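Local coordinates for ADP/ATP-dependent NAD(P)H-hydrate dehydratase (Bacillus subtilis, PDB 3RPZ), which catalyses the ADP- or ATP-dependent dehydration of hydrated NADH and NADPH, returning these damaged cofactors to their usable form, at residues Thr160-Asn165 / Lys176-Gln181; Gln183-Leu188 / Thr193-Pro198. One frame throughout, in Å; residues are numbered along the deposited sequence.

Interaction 1: residues Thr160-Asn165 / Lys176-Gln181; sequences TGVPVN and KEWAAQ
T160, the last residue of helix 153-160, comes within 7.9 Å of W178 on helix 171-182, measured between CA atoms, and no other pair of CA atoms across the segments is as near. Just beyond T160 the chain leaves the helix: G161 has a positive phi of 76°, and P163 takes the N-cap position of helix 164-167. The facing segment is helical throughout, with regular bonds such as A180 N to K176 O (3.0 Å). At that separation side chains bridge the gap.

The main contact is a CH-pi one. T160 CG2 sits over one face of the W178 indole, 3.5 Å from the six-membered ring centroid and 19° off the ring normal, with W178 CD2 as its nearest atom at 3.4 Å. V162 CG2 adds an oblique approach, 3.9 Å from W178 NE1. Chi1 at 70° sets T160 CG2 anti to the carbonyl carbon, over the indole, while OG1 accepts from V162 N (3.0 Å) and bonds F156 O, two bonds that fix the rotation. Q181 OE1 lies over the opposite face toward the rim, 3.8 Å above the plane, and F156 meets W178 edge-to-face. This apolar surface contact joins the end of helix 153-160 and the loop after it to helix 171-182, with an ST turn at the junction; V164 lines the pocket of the bound hydrated NADPH.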
loop_
_atom_site.group_PDB
_atom_site.type_symbol
_atom_site.label_atom_id
_atom_site.label_comp_id
_atom_site.label_asym_id
_atom_site.label_seq_id
_atom_site.Cartn_x
_atom_site.Cartn_y
_atom_site.Cartn_z
ATOM N N THR A 160 -22.574 29.838 -12.460
ATOM C CA THR A 160 -23.648 30.836 -12.295
ATOM C C THR A 160 -23.274 32.276 -12.583
ATOM O O THR A 160 -24.192 33.098 -12.813
ATOM C CB THR A 160 -24.209 30.803 -10.871
ATOM O OG1 THR A 160 -23.230 31.321 -9.955
ATOM C CG2 THR A 160 -24.708 29.433 -10.500
ATOM N N GLY A 161 -21.999 32.616 -12.539
ATOM C CA GLY A 161 -21.555 34.037 -12.547
ATOM C C GLY A 161 -21.715 34.801 -11.244
ATOM O O GLY A 161 -21.369 36.011 -11.180
ATOM N N VAL A 162 -22.236 34.159 -10.195
ATOM C CA VAL A 162 -22.334 34.807 -8.887
ATOM C C VAL A 162 -20.932 34.851 -8.275
ATOM O O VAL A 162 -20.353 33.795 -8.001
ATOM C CB VAL A 162 -23.291 34.070 -7.913
ATOM C CG1 VAL A 162 -23.324 34.764 -6.535
ATOM C CG2 VAL A 162 -24.712 33.936 -8.475
ATOM N N PRO A 163 -20.341 36.033 -8.077
ATOM C CA PRO A 163 -19.010 36.055 -7.487
ATOM C C PRO A 163 -18.929 35.410 -6.090
ATOM O O PRO A 163 -19.853 35.480 -5.304
ATOM C CB PRO A 163 -18.676 37.539 -7.402
ATOM C CG PRO A 163 -19.613 38.213 -8.336
ATOM C CD PRO A 163 -20.859 37.379 -8.339
ATOM N N VAL A 164 -17.780 34.795 -5.802
ATOM C CA VAL A 164 -17.581 34.066 -4.582
ATOM C C VAL A 164 -17.847 34.941 -3.363
ATOM O O VAL A 164 -18.505 34.525 -2.421
ATOM C CB VAL A 164 -16.157 33.421 -4.520
ATOM C CG1 VAL A 164 -15.941 32.841 -3.146
ATOM C CG2 VAL A 164 -15.950 32.369 -5.628
ATOM N N ASN A 165 -17.336 36.167 -3.354
ATOM C CA ASN A 165 -17.540 37.012 -2.190
ATOM C C ASN A 165 -19.029 37.313 -1.919
ATOM O O ASN A 165 -19.423 37.461 -0.760
ATOM C CB ASN A 165 -16.699 38.304 -2.314
ATOM C CG ASN A 165 -17.235 39.272 -3.356
ATOM O OD1 ASN A 165 -17.517 38.906 -4.501
ATOM N ND2 ASN A 165 -17.367 40.540 -2.967
ATOM N N LYS A 176 -30.362 27.551 -3.200
ATOM C CA LYS A 176 -31.775 27.247 -3.428
ATOM C C LYS A 176 -32.242 27.850 -4.731
ATOM O O LYS A 176 -32.939 27.182 -5.517
ATOM C CB LYS A 176 -32.628 27.768 -2.279
ATOM C CG LYS A 176 -32.507 27.013 -1.035
ATOM C CD LYS A 176 -33.417 27.546 0.079
ATOM C CE LYS A 176 -34.836 27.097 -0.117
ATOM N NZ LYS A 176 -35.549 27.949 -1.071
ATOM N N GLU A 177 -31.859 29.090 -4.998
ATOM C CA GLU A 177 -32.320 29.760 -6.223
ATOM C C GLU A 177 -31.841 28.985 -7.470
ATOM O O GLU A 177 -32.611 28.774 -8.457
ATOM C CB GLU A 177 -31.753 31.180 -6.236
ATOM C CG GLU A 177 -31.832 31.954 -7.515
ATOM C CD GLU A 177 -31.386 33.378 -7.248
ATOM O OE1 GLU A 177 -32.182 34.136 -6.646
ATOM O OE2 GLU A 177 -30.207 33.699 -7.539
ATOM N N TRP A 178 -30.571 28.560 -7.461
ATOM C CA TRP A 178 -30.006 27.916 -8.603
ATOM C C TRP A 178 -30.413 26.464 -8.724
ATOM O O TRP A 178 -30.545 25.941 -9.822
ATOM C CB TRP A 178 -28.486 28.131 -8.665
ATOM C CG TRP A 178 -28.184 29.460 -9.197
ATOM C CD1 TRP A 178 -28.047 30.614 -8.500
ATOM C CD2 TRP A 178 -28.058 29.797 -10.588
ATOM N NE1 TRP A 178 -27.806 31.670 -9.386
ATOM C CE2 TRP A 178 -27.806 31.179 -10.659
ATOM C CE3 TRP A 178 -28.062 29.046 -11.764
ATOM C CZ2 TRP A 178 -27.597 31.839 -11.872
ATOM C CZ3 TRP A 178 -27.874 29.728 -12.994
ATOM C CH2 TRP A 178 -27.617 31.090 -13.019
ATOM N N ALA A 179 -30.656 25.773 -7.612
ATOM C CA ALA A 179 -31.224 24.433 -7.691
ATOM C C ALA A 179 -32.585 24.468 -8.350
ATOM O O ALA A 179 -32.935 23.620 -9.150
ATOM C CB ALA A 179 -31.345 23.787 -6.289
ATOM N N ALA A 180 -33.383 25.457 -7.989
ATOM C CA ALA A 180 -34.673 25.665 -8.628
ATOM C C ALA A 180 -34.574 26.014 -10.123
ATOM O O ALA A 180 -35.240 25.405 -10.951
ATOM C CB ALA A 180 -35.481 26.727 -7.840
ATOM N N GLN A 181 -33.696 26.958 -10.465
ATOM C CA GLN A 181 -33.541 27.373 -11.835
ATOM C C GLN A 181 -33.040 26.282 -12.741
ATOM O O GLN A 181 -33.501 26.140 -13.858
ATOM C CB GLN A 181 -32.599 28.587 -11.911
ATOM C CG GLN A 181 -32.392 29.167 -13.313
ATOM C CD GLN A 181 -31.534 30.449 -13.319
ATOM O OE1 GLN A 181 -31.562 31.260 -12.375
ATOM N NE2 GLN A 181 -30.777 30.629 -14.394
#

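Interaction 2: residues Gln183-Leu188 / Thr193-Pro198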
loop_
_atom_site.group_PDB
_atom_site.type_symbol
_atom_site.label_atom_id
_atom_site.label_comp_id
_atom_site.label_asym_id
_atom_site.label_seq_id
_atom_site.Cartn_x
_atom_site.Cartn_y
_atom_site.Cartn_z
ATOM N N GLN A 183 -33.081 22.995 -11.958
ATOM C CA GLN A 183 -33.761 21.752 -11.608
ATOM C C GLN A 183 -32.755 20.611 -11.385
ATOM O O GLN A 183 -32.932 19.506 -11.872
ATOM C CB GLN A 183 -34.886 21.421 -12.588
ATOM C CG GLN A 183 -36.092 22.338 -12.378
ATOM C CD GLN A 183 -36.736 22.092 -11.005
ATOM O OE1 GLN A 183 -37.271 20.985 -10.810
ATOM N NE2 GLN A 183 -36.610 23.040 -10.071
ATOM N N THR A 184 -31.741 20.937 -10.612
ATOM C CA THR A 184 -30.768 19.964 -10.136
ATOM C C THR A 184 -30.640 20.077 -8.634
ATOM O O THR A 184 -30.960 21.111 -8.021
ATOM C CB THR A 184 -29.379 20.218 -10.728
ATOM O OG1 THR A 184 -28.877 21.475 -10.284
ATOM C CG2 THR A 184 -29.384 20.226 -12.209
ATOM N N VAL A 185 -30.156 19.015 -7.997
ATOM C CA VAL A 185 -29.686 19.100 -6.625
ATOM C C VAL A 185 -28.398 19.929 -6.665
ATOM O O VAL A 185 -27.565 19.726 -7.574
ATOM C CB VAL A 185 -29.422 17.716 -6.010
ATOM C CG1 VAL A 185 -28.983 17.840 -4.525
ATOM C CG2 VAL A 185 -30.682 16.835 -6.146
ATOM N N ILE A 186 -28.167 20.791 -5.672
ATOM C CA ILE A 186 -26.876 21.471 -5.524
ATOM C C ILE A 186 -26.378 21.249 -4.129
ATOM O O ILE A 186 -27.044 21.655 -3.162
ATOM C CB ILE A 186 -26.926 22.984 -5.850
ATOM C CG1 ILE A 186 -27.369 23.190 -7.283
ATOM C CG2 ILE A 186 -25.509 23.613 -5.661
ATOM C CD1 ILE A 186 -27.441 24.623 -7.730
ATOM N N VAL A 187 -25.207 20.619 -4.008
ATOM C CA VAL A 187 -24.462 20.455 -2.783
ATOM C C VAL A 187 -23.396 21.531 -2.836
ATOM O O VAL A 187 -22.386 21.373 -3.499
ATOM C CB VAL A 187 -23.836 19.064 -2.644
ATOM C CG1 VAL A 187 -23.050 18.963 -1.354
ATOM C CG2 VAL A 187 -24.907 17.980 -2.732
ATOM N N LEU A 188 -23.679 22.675 -2.211
ATOM C CA LEU A 188 -22.765 23.809 -2.207
ATOM C C LEU A 188 -21.848 23.652 -1.006
ATOM O O LEU A 188 -22.252 23.891 0.165
ATOM C CB LEU A 188 -23.505 25.142 -2.160
ATOM C CG LEU A 188 -22.630 26.374 -2.000
ATOM C CD1 LEU A 188 -21.680 26.510 -3.210
ATOM C CD2 LEU A 188 -23.455 27.655 -1.832
ATOM N N THR A 193 -22.116 23.063 4.679
ATOM C CA THR A 193 -22.511 22.725 3.326
ATOM C C THR A 193 -24.028 22.848 3.193
ATOM O O THR A 193 -24.781 22.375 4.065
ATOM C CB THR A 193 -22.021 21.309 2.958
ATOM O OG1 THR A 193 -20.590 21.355 2.753
ATOM C CG2 THR A 193 -22.680 20.775 1.645
ATOM N N VAL A 194 -24.467 23.422 2.093
ATOM C CA VAL A 194 -25.900 23.535 1.778
ATOM C C VAL A 194 -26.302 22.429 0.830
ATOM O O VAL A 194 -25.583 22.183 -0.172
ATOM C CB VAL A 194 -26.267 24.880 1.103
ATOM C CG1 VAL A 194 -27.794 24.997 0.914
ATOM C CG2 VAL A 194 -25.759 26.043 1.907
ATOM N N ILE A 195 -27.348 21.672 1.146
ATOM C CA ILE A 195 -27.898 20.681 0.234
ATOM C C ILE A 195 -29.258 21.182 -0.207
ATOM O O ILE A 195 -30.225 21.152 0.563
ATOM C CB ILE A 195 -28.014 19.285 0.875
ATOM C CG1 ILE A 195 -26.692 18.824 1.503
ATOM C CG2 ILE A 195 -28.494 18.250 -0.205
ATOM C CD1 ILE A 195 -26.468 19.225 2.967
ATOM N N ALA A 196 -29.331 21.705 -1.430
ATOM C CA ALA A 196 -30.526 22.303 -1.990
ATOM C C ALA A 196 -31.122 21.419 -3.071
ATOM O O ALA A 196 -30.435 21.048 -4.009
ATOM C CB ALA A 196 -30.233 23.680 -2.531
ATOM N N PHE A 197 -32.399 21.068 -2.917
ATOM C CA PHE A 197 -33.118 20.200 -3.836
ATOM C C PHE A 197 -33.995 21.056 -4.759
ATOM O O PHE A 197 -34.469 22.111 -4.350
ATOM C CB PHE A 197 -33.949 19.172 -3.051
ATOM C CG PHE A 197 -33.111 18.192 -2.302
ATOM C CD1 PHE A 197 -32.537 17.132 -2.944
ATOM C CD2 PHE A 197 -32.816 18.393 -0.983
ATOM C CE1 PHE A 197 -31.704 16.268 -2.267
ATOM C CE2 PHE A 197 -31.985 17.530 -0.311
ATOM C CZ PHE A 197 -31.441 16.464 -0.930
ATOM N N PRO A 198 -34.205 20.562 -5.984
ATOM C CA PRO A 198 -34.910 21.395 -6.957
ATOM C C PRO A 198 -36.387 21.505 -6.657
ATOM O O PRO A 198 -37.084 22.345 -7.264
ATOM C CB PRO A 198 -34.630 20.702 -8.263
ATOM C CG PRO A 198 -34.262 19.270 -7.910
ATOM C CD PRO A 198 -33.606 19.345 -6.572
#
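P198, with the largest share of buried surface here, lies against Q183 and T184, where the two segments enter and leave a beta hairpin. Its ring abuts the backbone, CD standing 3.5 Å from T184 O, while its own carbonyl is gripped by the Q183 side chain: NE2 donates to P198 O at 2.9 Å with an N-H...O angle of 162°, the acceptor close to the plane of the amide. A bend at chi2 brings the amide back over P198 CB, although the Q183 side chain sets out away from the other segment, and NE2 also bonds A180 O.

V185 continues the apolar contact. CG2 reaches F197 CD1 at 3.7 Å and P198 CD at 3.9 Å, and CG1, set opposite the backbone N by chi1 of -177°, lies near F197 CE1. Replacing V185 with an alanine would remove both methyls and would probably open a gap beside the F197 ring and P198 CD. K236 makes a cation-pi contact with the same ring.

L188 closes the other end, paired with V194 through L188 N to V194 O (2.8 Å) and V194 N to L188 O (3.0 Å); their CB atoms also pack together. A second hydrogen-bonded pair lies farther from the turn, where I186 N meets A196 O at 2.8 Å and A196 N meets I186 O at 2.9 Å. Between the two, V187 faces I195 in a non-hydrogen-bonded pair. The short strand axes run at 174°, an antiparallel hairpin within the mixed sheet of a ribokinase-like fold; its connecting turn brings K189, G190 and N191, with T193 beside them, to the bound AMP.

The two contacts follow one another along the chain, their centres 10 Å apart. Interaction 1 is a surface contact burying 146 Å² almost entirely through side chains, whereas interaction 2 buries 530 Å², with most of its residues in the core, and is held mainly by backbone hydrogen bonds. They meet where helix 171-182 hands over to strand 185-188: Q183, with positive phi, is the C-prime residue of a Schellman motif, supported by Q183 N to A180 O and a probable bond from T184 N to A179 O (3.3 Å). The helix covers the sheet face bearing I186, V194 and A196, with W178 and A179 on I186, A175 on V194 and A179 on A196.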